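Local coordinates for translation initiation factor eIF2b-like protein (Chaetomium thermophilum, PDB 4ZEM) that is the beta subunit of eIF2B, the decameric complex that probably acts as guanine nucleotide exchange factor for the translation initiation factor eIF2, at residues 202-207 with 267-272; 274-279 with 349-354; 302-307 with 359-364. One frame throughout, in Å; residues are numbered along the deposited sequence.

Contact 1. Residues 202-207 with 267-272; sequences KTVERF and KVIFGA
Phe207 and Ile269 meet crosswise where helix 202-214 lies against strand 267-271 of the Rossmann-like sheet. The two side chains stand at about a right angle to each other, and the contact is made by their ends, Phe207 CE2 to Ile269 CD1 at 3.6 Å, with the methyl approaching the ring obliquely. CG of Phe207 is anti to the backbone N (chi1 -178°), beside the carbonyl carbon, and the CB points toward the strand. Leu304 of the neighbouring strand and Ile189 from a loop also touch this side chain.

One turn earlier Val204 points the same way, but it packs with its two methyls on different targets. Val204 CG1 lies 4.3 Å from Ile269 CG2, a loose contact. CG2 instead lies over the strand backbone at Gly271, a place where a side chain on the strand would point toward the helix. The absence of one lets Val204 sit down on the main chain, and the two backbones come to 6.1 Å between Val204 CA and Gly271 CA. Helix and strand segments run at 134° to each other, their axes 7.9 Å apart at closest approach. On the far side of the sheet Phe270 packs on helix 287-296, so the strand is covered from both faces in the alpha/beta/alpha layering of a Rossmann-like domain. The nearest touch on the glycine is Val204 CG2 to Gly271 N, 3.7 Å.

Contact 2. Residues 274-279 with 349-354; sequences AVYQNG and TDYIPP
Asn278 and Tyr351 reach for each other tip to tip, joined by a hydrogen bond from Asn278 ND2 to Tyr351 OH of 2.8 Å with an angle of 156° at the hydrogen. Tyr351 CG is anti to its backbone N (chi1 166°). The hydroxyl lies close to the amide plane, and amide and ring are themselves nearly coplanar, so the amide meets the tyrosine at the ring edge. Pro354 fits beside this pair: its CB lies 3.3 Å from Asn278 O, and its CD is 4.0 Å from Asn278 ND2. Tyr276 adds a looser aromatic contact, its CD1 4.3 Å from CE1 at the edge of the Tyr351 ring.

In the next shell, Asn278 OD1 accepts from Gly280 N, which helps fix the rotation of the amide. A type I beta turn from Tyr276 to Gly279, closed by Gly279 N to Tyr276 O at 2.8 Å, presents the asparagine. Gly279 takes a positive phi of 95°, where a CB would be jammed against the carbonyl O of Asn278. Pro315 touches both Asn278 and Tyr351, while Val319 of helix 317-321 touches both tyrosines. The turn belongs to the beta-hairpin connection between strands 274-275 and 281-284, held against 349-354, whose strand 349-352 is the third of the small antiparallel sheet.

Contact 3. Residues 302-307 with 359-364; sequences IALCGV and VYLTNL
Asn363 holds CG between its backbone N and carbonyl carbon (chi1 38°), and with chi2 at -59° its OD1 is set before Val307 N. The resulting hydrogen bond, Val307 N to Asn363 OD1, is 2.9 Å long, the donor tilted 15° from the amide's carbonyl plane. The amide crosses the Val307 side chain at about a right angle, with Val307 CG2 3.4 Å from Asn363 OD1. An alanine in place of Asn363 would probably leave Val307 N without this acceptor and Val307 CG2 without the amide beside it, weakening the tie between the two segments just past the paired strands.

Before that point the segments form a parallel ladder. Val359 O receives Ala303 N at 2.8 Å, Ala303 O receives Leu361 N at 2.7 Å, and Leu361 O receives Cys305 N at 2.9 Å. Ile302, Leu304, Val359 and Leu361 share one face, with Ile302 alongside Val359 and Leu361, and Leu304 alongside Leu361; Ile302 CG2 meets Leu361 CB at 4.0 Å, and Leu304 CD1 meets Leu361 CD2 at 4.0 Å. Phe207 and Ile181 cover Leu304 and Leu361 on this face. Ala303 and Tyr360 occupy the other, where Tyr360 packs on Leu372 of helix 372-379. The parallel strands, with helices on their faces, fit the Rossmann-like alpha/beta domain of this family.

In the fold
Following the chain from the N terminus, helix 202-214 comes first, and contact 1 closes a loop of 59 residues when strand 267-271 packs against it. Directly afterwards the chain opens contact 2 at 274-279. Before that one closes, 302-307 opens contact 3; 349-354 then closes contact 2 and 359-364 closes contact 3, so these two cross while contact 1 precedes both in series. Contacts 1 and 3 share the large sheet, where strands 267-271 and 301-304 are neighbours, joined by probable backbone bonds from Ile302 N to Val268 O and Leu304 N to Phe270 O. Contact 2 belongs to the small antiparallel sheet, tied to the large one by a probable hydrogen bond between Gly279 O and the Tyr360 hydroxyl.

Contact 1. Residues 202-207 with 267-272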
ATOM      1  N   LYS A 202      -0.287   8.758   8.776  1.00 44.00           N
ATOM      2  CA  LYS A 202      -1.729   8.639   8.999  1.00 47.52           C
ATOM      3  C   LYS A 202      -2.146   7.279   9.529  1.00 41.87           C
ATOM      4  O   LYS A 202      -3.037   7.185  10.372  1.00 46.87           O
ATOM      5  CB  LYS A 202      -2.507   8.935   7.718  1.00 55.68           C
ATOM      6  CG  LYS A 202      -2.838  10.394   7.522  1.00 78.30           C
ATOM      7  CD  LYS A 202      -3.831  10.811   8.603  1.00 89.29           C
ATOM      8  CE  LYS A 202      -4.159  12.290   8.553  1.00102.40           C
ATOM      9  NZ  LYS A 202      -5.274  12.616   9.486  1.00110.32           N
ATOM     10  N   THR A 203      -1.503   6.230   9.029  1.00 29.89           N
ATOM     11  CA  THR A 203      -1.800   4.877   9.467  1.00 41.03           C
ATOM     12  C   THR A 203      -1.498   4.711  10.953  1.00 38.25           C
ATOM     13  O   THR A 203      -2.289   4.125  11.687  1.00 40.64           O
ATOM     14  CB  THR A 203      -1.006   3.847   8.654  1.00 35.39           C
ATOM     15  OG1 THR A 203      -1.386   3.949   7.282  1.00 47.35           O
ATOM     16  CG2 THR A 203      -1.294   2.432   9.148  1.00 30.98           C
ATOM     17  N   VAL A 204      -0.362   5.245  11.393  1.00 37.72           N
ATOM     18  CA  VAL A 204       0.017   5.179  12.796  1.00 40.42           C
ATOM     19  C   VAL A 204      -0.929   6.032  13.647  1.00 41.23           C
ATOM     20  O   VAL A 204      -1.333   5.629  14.744  1.00 36.96           O
ATOM     21  CB  VAL A 204       1.471   5.652  13.016  1.00 42.08           C
ATOM     22  CG1 VAL A 204       1.829   5.601  14.495  1.00 34.56           C
ATOM     23  CG2 VAL A 204       2.432   4.796  12.208  1.00 37.55           C
ATOM     24  N   GLU A 205      -1.299   7.198  13.132  1.00 38.25           N
ATOM     25  CA  GLU A 205      -2.213   8.076  13.849  1.00 37.40           C
ATOM     26  C   GLU A 205      -3.555   7.382  14.086  1.00 43.58           C
ATOM     27  O   GLU A 205      -4.082   7.416  15.196  1.00 48.62           O
ATOM     28  CB  GLU A 205      -2.416   9.389  13.085  1.00 32.47           C
ATOM     29  CG  GLU A 205      -1.166  10.272  13.009  1.00 55.65           C
ATOM     30  CD  GLU A 205      -1.420  11.613  12.326  1.00 78.11           C
ATOM     31  OE1 GLU A 205      -2.602  11.989  12.163  1.00 96.77           O
ATOM     32  OE2 GLU A 205      -0.437  12.283  11.939  1.00 78.42           O
ATOM     33  N   ARG A 206      -4.095   6.740  13.055  0.55 40.94           N
ATOM     34  CA  ARG A 206      -5.375   6.056  13.190  0.55 39.51           C
ATOM     35  C   ARG A 206      -5.255   4.877  14.153  0.55 39.85           C
ATOM     36  O   ARG A 206      -6.196   4.565  14.885  0.55 40.13           O
ATOM     37  CB  ARG A 206      -5.891   5.593  11.824  0.55 40.97           C
ATOM     38  CG  ARG A 206      -6.212   6.741  10.867  0.55 48.78           C
ATOM     39  CD  ARG A 206      -7.125   6.290   9.736  0.55 55.51           C
ATOM     40  NE  ARG A 206      -7.392   7.356   8.774  0.55 56.92           N
ATOM     41  CZ  ARG A 206      -6.902   7.390   7.537  0.55 57.80           C
ATOM     42  NH1 ARG A 206      -7.199   8.399   6.730  0.55 51.63           N
ATOM     43  NH2 ARG A 206      -6.119   6.413   7.100  0.55 31.59           N
ATOM     44  N   PHE A 207      -4.085   4.242  14.160  1.00 30.90           N
ATOM     45  CA  PHE A 207      -3.798   3.149  15.069  1.00 33.66           C
ATOM     46  C   PHE A 207      -3.749   3.624  16.530  1.00 39.93           C
ATOM     47  O   PHE A 207      -4.368   3.018  17.412  1.00 41.07           O
ATOM     48  CB  PHE A 207      -2.473   2.514  14.660  1.00 30.86           C
ATOM     49  CG  PHE A 207      -2.065   1.332  15.493  1.00 39.23           C
ATOM     50  CD1 PHE A 207      -2.513   0.060  15.178  1.00 34.68           C
ATOM     51  CD2 PHE A 207      -1.197   1.486  16.564  1.00 36.86           C
ATOM     52  CE1 PHE A 207      -2.124  -1.035  15.926  1.00 43.82           C
ATOM     53  CE2 PHE A 207      -0.800   0.395  17.310  1.00 33.33           C
ATOM     54  CZ  PHE A 207      -1.266  -0.868  16.998  1.00 39.17           C
ATOM     55  N   LYS A 267       7.577  -0.238  23.618  1.00 45.47           N
ATOM     56  CA  LYS A 267       7.622  -0.678  22.232  1.00 49.20           C
ATOM     57  C   LYS A 267       7.781   0.502  21.286  1.00 49.01           C
ATOM     58  O   LYS A 267       7.455   1.639  21.629  1.00 48.24           O
ATOM     59  CB  LYS A 267       6.365  -1.468  21.863  1.00 45.22           C
ATOM     60  CG  LYS A 267       5.064  -0.742  22.148  1.00 42.57           C
ATOM     61  CD  LYS A 267       3.930  -1.733  22.351  1.00 50.38           C
ATOM     62  CE  LYS A 267       4.248  -2.705  23.471  1.00 53.67           C
ATOM     63  NZ  LYS A 267       3.125  -3.643  23.718  1.00 64.85           N
ATOM     64  N   VAL A 268       8.292   0.209  20.096  1.00 46.12           N
ATOM     65  CA  VAL A 268       8.493   1.194  19.043  1.00 43.00           C
ATOM     66  C   VAL A 268       7.643   0.833  17.837  1.00 40.78           C
ATOM     67  O   VAL A 268       7.647  -0.314  17.388  1.00 36.97           O
ATOM     68  CB  VAL A 268       9.969   1.282  18.607  1.00 44.71           C
ATOM     69  CG1 VAL A 268      10.123   2.310  17.503  1.00 37.83           C
ATOM     70  CG2 VAL A 268      10.870   1.626  19.798  1.00 46.17           C
ATOM     71  N   ILE A 269       6.931   1.821  17.307  1.00 36.66           N
ATOM     72  CA  ILE A 269       6.029   1.618  16.180  1.00 38.55           C
ATOM     73  C   ILE A 269       6.422   2.503  14.997  1.00 47.76           C
ATOM     74  O   ILE A 269       6.668   3.693  15.166  1.00 43.53           O
ATOM     75  CB  ILE A 269       4.565   1.885  16.589  1.00 37.81           C
ATOM     76  CG1 ILE A 269       4.133   0.874  17.651  1.00 50.12           C
ATOM     77  CG2 ILE A 269       3.638   1.784  15.394  1.00 51.30           C
ATOM     78  CD1 ILE A 269       2.698   1.026  18.099  1.00 69.63           C
ATOM     79  N   PHE A 270       6.471   1.910  13.802  1.00 53.29           N
ATOM     80  CA  PHE A 270       6.764   2.649  12.573  1.00 49.26           C
ATOM     81  C   PHE A 270       5.710   2.420  11.508  1.00 41.68           C
ATOM     82  O   PHE A 270       5.117   1.344  11.413  1.00 38.86           O
ATOM     83  CB  PHE A 270       8.089   2.201  11.931  1.00 48.05           C
ATOM     84  CG  PHE A 270       9.305   2.399  12.770  1.00 50.94           C
ATOM     85  CD1 PHE A 270       9.882   1.327  13.427  1.00 52.78           C
ATOM     86  CD2 PHE A 270       9.919   3.633  12.845  1.00 66.84           C
ATOM     87  CE1 PHE A 270      11.021   1.493  14.181  1.00 61.65           C
ATOM     88  CE2 PHE A 270      11.065   3.803  13.596  1.00 75.13           C
ATOM     89  CZ  PHE A 270      11.615   2.734  14.266  1.00 71.34           C
ATOM     90  N   GLY A 271       5.500   3.430  10.675  1.00 38.03           N
ATOM     91  CA  GLY A 271       4.726   3.218   9.473  1.00 36.65           C
ATOM     92  C   GLY A 271       5.728   2.778   8.418  1.00 39.80           C
ATOM     93  O   GLY A 271       6.808   3.360   8.295  1.00 50.82           O
ATOM     94  N   ALA A 272       5.386   1.758   7.649  1.00 36.55           N
ATOM     95  CA  ALA A 272       6.262   1.334   6.572  1.00 48.79           C
ATOM     96  C   ALA A 272       5.728   1.899   5.268  1.00 46.92           C
ATOM     97  O   ALA A 272       4.529   1.807   4.999  1.00 44.53           O
ATOM     98  CB  ALA A 272       6.355  -0.178   6.504  1.00 42.24           C
TER

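Contact 2. Residues 274-279 with 349-354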
ATOM      1  N   ALA A 274       6.935   0.695   2.477  1.00 43.07           N
ATOM      2  CA  ALA A 274       6.897  -0.544   1.708  1.00 42.97           C
ATOM      3  C   ALA A 274       7.471  -1.717   2.495  1.00 43.86           C
ATOM      4  O   ALA A 274       8.285  -1.533   3.405  1.00 42.58           O
ATOM      5  CB  ALA A 274       7.659  -0.379   0.397  1.00 40.83           C
ATOM      6  N   VAL A 275       7.073  -2.925   2.114  1.00 40.68           N
ATOM      7  CA  VAL A 275       7.645  -4.133   2.693  1.00 38.28           C
ATOM      8  C   VAL A 275       8.268  -4.944   1.563  1.00 46.78           C
ATOM      9  O   VAL A 275       7.770  -4.933   0.441  1.00 50.86           O
ATOM     10  CB  VAL A 275       6.587  -4.979   3.433  1.00 41.72           C
ATOM     11  CG1 VAL A 275       7.198  -6.282   3.974  1.00 33.85           C
ATOM     12  CG2 VAL A 275       5.980  -4.181   4.560  1.00 37.47           C
ATOM     13  N   TYR A 276       9.353  -5.648   1.856  1.00 50.56           N
ATOM     14  CA  TYR A 276      10.009  -6.463   0.851  1.00 48.26           C
ATOM     15  C   TYR A 276       9.949  -7.944   1.200  1.00 53.04           C
ATOM     16  O   TYR A 276       9.662  -8.319   2.339  1.00 52.85           O
ATOM     17  CB  TYR A 276      11.452  -6.005   0.671  1.00 47.31           C
ATOM     18  CG  TYR A 276      11.545  -4.579   0.193  1.00 56.67           C
ATOM     19  CD1 TYR A 276      11.811  -3.540   1.079  1.00 56.10           C
ATOM     20  CD2 TYR A 276      11.332  -4.264  -1.149  1.00 58.71           C
ATOM     21  CE1 TYR A 276      11.884  -2.229   0.640  1.00 64.69           C
ATOM     22  CE2 TYR A 276      11.406  -2.959  -1.599  1.00 57.41           C
ATOM     23  CZ  TYR A 276      11.681  -1.943  -0.702  1.00 69.13           C
ATOM     24  OH  TYR A 276      11.751  -0.642  -1.147  1.00 64.97           O
ATOM     25  N   GLN A 277      10.219  -8.777   0.203  1.00 53.18           N
ATOM     26  CA  GLN A 277      10.108 -10.222   0.338  1.00 57.87           C
ATOM     27  C   GLN A 277      11.002 -10.788   1.437  1.00 55.69           C
ATOM     28  O   GLN A 277      10.653 -11.769   2.084  1.00 48.29           O
ATOM     29  CB  GLN A 277      10.452 -10.875  -0.997  1.00 52.29           C
ATOM     30  CG  GLN A 277       9.386 -10.663  -2.054  1.00 62.55           C
ATOM     31  CD  GLN A 277       9.626 -11.495  -3.287  1.00 70.77           C
ATOM     32  OE1 GLN A 277      10.751 -11.572  -3.783  1.00 67.69           O
ATOM     33  NE2 GLN A 277       8.569 -12.120  -3.798  1.00 72.96           N
ATOM     34  N   ASN A 278      12.162 -10.169   1.624  1.00 58.97           N
ATOM     35  CA  ASN A 278      13.104 -10.577   2.656  1.00 47.18           C
ATOM     36  C   ASN A 278      12.695 -10.101   4.048  1.00 55.08           C
ATOM     37  O   ASN A 278      13.320 -10.463   5.041  1.00 58.81           O
ATOM     38  CB  ASN A 278      14.500 -10.055   2.318  1.00 49.73           C
ATOM     39  CG  ASN A 278      14.600  -8.548   2.457  1.00 62.32           C
ATOM     40  OD1 ASN A 278      13.622  -7.825   2.246  1.00 58.82           O
ATOM     41  ND2 ASN A 278      15.783  -8.065   2.808  1.00 57.59           N
ATOM     42  N   GLY A 279      11.658  -9.274   4.113  1.00 54.49           N
ATOM     43  CA  GLY A 279      11.191  -8.741   5.380  1.00 41.11           C
ATOM     44  C   GLY A 279      11.771  -7.376   5.704  1.00 43.15           C
ATOM     45  O   GLY A 279      11.502  -6.814   6.762  1.00 42.04           O
ATOM     46  N   THR A 349      14.372   8.479   2.625  1.00 95.76           N
ATOM     47  CA  THR A 349      13.945   7.207   3.169  1.00 76.44           C
ATOM     48  C   THR A 349      15.132   6.394   3.661  1.00 67.93           C
ATOM     49  O   THR A 349      16.259   6.558   3.194  1.00 79.48           O
ATOM     50  CB  THR A 349      13.178   6.382   2.126  1.00 77.88           C
ATOM     51  OG1 THR A 349      14.058   6.048   1.048  1.00 88.24           O
ATOM     52  CG2 THR A 349      11.995   7.171   1.584  1.00 77.85           C
ATOM     53  N   ASP A 350      14.857   5.504   4.600  1.00 61.14           N
ATOM     54  CA  ASP A 350      15.853   4.578   5.095  1.00 59.12           C
ATOM     55  C   ASP A 350      15.339   3.170   4.918  1.00 55.88           C
ATOM     56  O   ASP A 350      14.158   2.948   4.659  1.00 53.37           O
ATOM     57  CB  ASP A 350      16.174   4.830   6.569  1.00 70.23           C
ATOM     58  CG  ASP A 350      17.171   5.941   6.769  1.00 91.43           C
ATOM     59  OD1 ASP A 350      17.608   6.562   5.771  1.00107.27           O
ATOM     60  OD2 ASP A 350      17.525   6.187   7.937  1.00 89.55           O
ATOM     61  N   TYR A 351      16.252   2.221   5.022  1.00 56.55           N
ATOM     62  CA  TYR A 351      15.913   0.823   4.892  1.00 54.22           C
ATOM     63  C   TYR A 351      16.153   0.135   6.229  1.00 60.84           C
ATOM     64  O   TYR A 351      17.177   0.353   6.875  1.00 67.57           O
ATOM     65  CB  TYR A 351      16.729   0.180   3.771  1.00 57.13           C
ATOM     66  CG  TYR A 351      16.698  -1.327   3.760  1.00 60.21           C
ATOM     67  CD1 TYR A 351      15.655  -2.011   3.148  1.00 55.96           C
ATOM     68  CD2 TYR A 351      17.728  -2.068   4.329  1.00 57.10           C
ATOM     69  CE1 TYR A 351      15.622  -3.392   3.124  1.00 59.47           C
ATOM     70  CE2 TYR A 351      17.708  -3.450   4.307  1.00 56.41           C
ATOM     71  CZ  TYR A 351      16.652  -4.107   3.701  1.00 66.61           C
ATOM     72  OH  TYR A 351      16.616  -5.482   3.672  1.00 56.72           O
ATOM     73  N   ILE A 352      15.195  -0.670   6.663  1.00 56.88           N
ATOM     74  CA  ILE A 352      15.382  -1.440   7.878  1.00 51.62           C
ATOM     75  C   ILE A 352      15.466  -2.909   7.501  1.00 53.37           C
ATOM     76  O   ILE A 352      14.533  -3.448   6.907  1.00 50.73           O
ATOM     77  CB  ILE A 352      14.233  -1.211   8.873  1.00 47.15           C
ATOM     78  CG1 ILE A 352      14.207   0.250   9.320  1.00 46.30           C
ATOM     79  CG2 ILE A 352      14.361  -2.149  10.066  1.00 45.45           C
ATOM     80  CD1 ILE A 352      13.192   0.537  10.389  1.00 51.38           C
ATOM     81  N   PRO A 353      16.585  -3.565   7.841  1.00 64.29           N
ATOM     82  CA  PRO A 353      16.738  -4.995   7.558  1.00 50.16           C
ATOM     83  C   PRO A 353      15.809  -5.817   8.461  1.00 55.64           C
ATOM     84  O   PRO A 353      15.411  -5.328   9.521  1.00 51.20           O
ATOM     85  CB  PRO A 353      18.220  -5.256   7.848  1.00 53.48           C
ATOM     86  CG  PRO A 353      18.611  -4.202   8.806  1.00 53.82           C
ATOM     87  CD  PRO A 353      17.776  -2.995   8.497  1.00 64.85           C
ATOM     88  N   PRO A 354      15.446  -7.038   8.035  1.00 56.12           N
ATOM     89  CA  PRO A 354      14.466  -7.849   8.776  1.00 53.98           C
ATOM     90  C   PRO A 354      14.870  -8.209  10.216  1.00 53.97           C
ATOM     91  O   PRO A 354      13.988  -8.411  11.055  1.00 50.03           O
ATOM     92  CB  PRO A 354      14.351  -9.114   7.914  1.00 46.33           C
ATOM     93  CG  PRO A 354      15.638  -9.159   7.131  1.00 49.42           C
ATOM     94  CD  PRO A 354      15.928  -7.728   6.824  1.00 49.47           C
TER

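Contact 3. Residues 302-307 with 359-364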
ATOM      1  N   ILE A 302       7.575  -2.721  15.896  1.00 37.00           N
ATOM      2  CA  ILE A 302       6.353  -3.060  15.180  1.00 34.06           C
ATOM      3  C   ILE A 302       6.214  -2.172  13.953  1.00 42.56           C
ATOM      4  O   ILE A 302       6.258  -0.937  14.048  1.00 34.93           O
ATOM      5  CB  ILE A 302       5.070  -2.909  16.056  1.00 35.88           C
ATOM      6  CG1 ILE A 302       5.125  -3.779  17.313  1.00 35.42           C
ATOM      7  CG2 ILE A 302       3.830  -3.281  15.269  1.00 34.74           C
ATOM      8  CD1 ILE A 302       5.683  -3.085  18.531  1.00 39.69           C
ATOM      9  N   ALA A 303       6.026  -2.806  12.801  1.00 41.86           N
ATOM     10  CA  ALA A 303       5.832  -2.070  11.562  1.00 35.09           C
ATOM     11  C   ALA A 303       4.383  -2.176  11.127  1.00 38.78           C
ATOM     12  O   ALA A 303       3.845  -3.278  10.970  1.00 41.23           O
ATOM     13  CB  ALA A 303       6.748  -2.602  10.478  1.00 31.78           C
ATOM     14  N   LEU A 304       3.751  -1.022  10.945  1.00 31.81           N
ATOM     15  CA  LEU A 304       2.378  -0.972  10.460  1.00 32.39           C
ATOM     16  C   LEU A 304       2.419  -0.933   8.948  1.00 40.66           C
ATOM     17  O   LEU A 304       3.009  -0.022   8.367  1.00 57.22           O
ATOM     18  CB  LEU A 304       1.635   0.249  11.002  1.00 27.42           C
ATOM     19  CG  LEU A 304       0.837   0.122  12.298  1.00 35.90           C
ATOM     20  CD1 LEU A 304       1.611  -0.613  13.370  1.00 38.54           C
ATOM     21  CD2 LEU A 304       0.427   1.497  12.770  1.00 31.80           C
ATOM     22  N   CYS A 305       1.853  -1.949   8.308  0.69 43.25           N
ATOM     23  CA  CYS A 305       1.802  -1.982   6.850  0.69 45.82           C
ATOM     24  C   CYS A 305       0.625  -2.788   6.311  0.69 46.79           C
ATOM     25  O   CYS A 305       0.424  -3.938   6.692  0.69 53.73           O
ATOM     26  CB  CYS A 305       3.106  -2.562   6.311  0.69 45.38           C
ATOM     27  SG  CYS A 305       3.669  -3.989   7.267  0.69 48.36           S
ATOM     28  N   GLY A 306      -0.119  -2.200   5.385  1.00 39.30           N
ATOM     29  CA  GLY A 306      -1.178  -2.916   4.701  1.00 36.04           C
ATOM     30  C   GLY A 306      -0.547  -3.773   3.623  1.00 42.29           C
ATOM     31  O   GLY A 306       0.536  -3.451   3.128  1.00 38.27           O
ATOM     32  N   VAL A 307      -1.213  -4.868   3.274  1.00 39.78           N
ATOM     33  CA  VAL A 307      -0.691  -5.830   2.304  1.00 39.50           C
ATOM     34  C   VAL A 307      -0.443  -5.199   0.927  1.00 47.35           C
ATOM     35  O   VAL A 307       0.466  -5.610   0.205  1.00 35.48           O
ATOM     36  CB  VAL A 307      -1.653  -7.042   2.180  1.00 44.13           C
ATOM     37  CG1 VAL A 307      -1.221  -7.997   1.087  1.00 38.31           C
ATOM     38  CG2 VAL A 307      -1.739  -7.763   3.516  1.00 39.23           C
ATOM     39  N   VAL A 359       7.533  -7.371  14.511  1.00 42.30           N
ATOM     40  CA  VAL A 359       6.179  -7.648  14.061  1.00 43.24           C
ATOM     41  C   VAL A 359       5.822  -6.834  12.820  1.00 45.06           C
ATOM     42  O   VAL A 359       6.137  -5.646  12.739  1.00 40.48           O
ATOM     43  CB  VAL A 359       5.143  -7.339  15.163  1.00 41.17           C
ATOM     44  CG1 VAL A 359       3.730  -7.590  14.656  1.00 38.63           C
ATOM     45  CG2 VAL A 359       5.417  -8.157  16.404  1.00 32.69           C
ATOM     46  N   TYR A 360       5.182  -7.486  11.852  1.00 35.69           N
ATOM     47  CA  TYR A 360       4.593  -6.794  10.716  1.00 39.65           C
ATOM     48  C   TYR A 360       3.105  -6.778  10.982  1.00 41.75           C
ATOM     49  O   TYR A 360       2.442  -7.813  10.922  1.00 44.10           O
ATOM     50  CB  TYR A 360       4.894  -7.500   9.392  1.00 33.83           C
ATOM     51  CG  TYR A 360       6.363  -7.723   9.163  1.00 43.14           C
ATOM     52  CD1 TYR A 360       7.003  -8.841   9.689  1.00 32.86           C
ATOM     53  CD2 TYR A 360       7.119  -6.805   8.448  1.00 32.46           C
ATOM     54  CE1 TYR A 360       8.348  -9.045   9.500  1.00 35.15           C
ATOM     55  CE2 TYR A 360       8.469  -7.000   8.254  1.00 35.01           C
ATOM     56  CZ  TYR A 360       9.078  -8.123   8.778  1.00 35.20           C
ATOM     57  OH  TYR A 360      10.423  -8.326   8.585  1.00 40.34           O
ATOM     58  N   LEU A 361       2.575  -5.609  11.299  1.00 34.78           N
ATOM     59  CA  LEU A 361       1.170  -5.533  11.644  1.00 39.60           C
ATOM     60  C   LEU A 361       0.376  -5.105  10.417  1.00 36.72           C
ATOM     61  O   LEU A 361       0.490  -3.972   9.944  1.00 39.17           O
ATOM     62  CB  LEU A 361       0.956  -4.582  12.827  1.00 38.61           C
ATOM     63  CG  LEU A 361      -0.475  -4.456  13.352  1.00 46.67           C
ATOM     64  CD1 LEU A 361      -1.082  -5.813  13.532  1.00 40.56           C
ATOM     65  CD2 LEU A 361      -0.471  -3.730  14.674  1.00 60.38           C
ATOM     66  N   THR A 362      -0.443  -6.025   9.923  1.00 34.33           N
ATOM     67  CA  THR A 362      -1.145  -5.841   8.657  1.00 35.89           C
ATOM     68  C   THR A 362      -2.658  -5.852   8.843  1.00 34.65           C
ATOM     69  O   THR A 362      -3.155  -6.136   9.930  1.00 37.96           O
ATOM     70  CB  THR A 362      -0.764  -6.953   7.646  1.00 40.37           C
ATOM     71  OG1 THR A 362      -1.417  -8.178   8.014  1.00 35.26           O
ATOM     72  CG2 THR A 362       0.735  -7.179   7.634  1.00 28.75           C
ATOM     73  N   ASN A 363      -3.385  -5.563   7.772  1.00 33.70           N
ATOM     74  CA  ASN A 363      -4.844  -5.635   7.793  1.00 41.76           C
ATOM     75  C   ASN A 363      -5.338  -7.040   8.137  1.00 38.70           C
ATOM     76  O   ASN A 363      -6.472  -7.218   8.582  1.00 44.61           O
ATOM     77  CB  ASN A 363      -5.425  -5.195   6.453  1.00 38.65           C
ATOM     78  CG  ASN A 363      -4.599  -5.667   5.278  1.00 41.09           C
ATOM     79  OD1 ASN A 363      -3.415  -5.343   5.163  1.00 50.20           O
ATOM     80  ND2 ASN A 363      -5.202  -6.489   4.430  1.00 40.95           N
ATOM     81  N   LEU A 364      -4.498  -8.032   7.862  1.00 33.53           N
ATOM     82  CA  LEU A 364      -4.747  -9.426   8.229  1.00 38.61           C
ATOM     83  C   LEU A 364      -4.368  -9.744   9.686  1.00 35.89           C
ATOM     84  O   LEU A 364      -4.703 -10.802  10.206  1.00 46.38           O
ATOM     85  CB  LEU A 364      -3.990 -10.351   7.276  1.00 45.28           C
ATOM     86  CG  LEU A 364      -4.305 -10.110   5.800  1.00 50.00           C
ATOM     87  CD1 LEU A 364      -3.514 -11.056   4.904  1.00 53.11           C
ATOM     88  CD2 LEU A 364      -5.804 -10.247   5.562  1.00 36.68           C
TER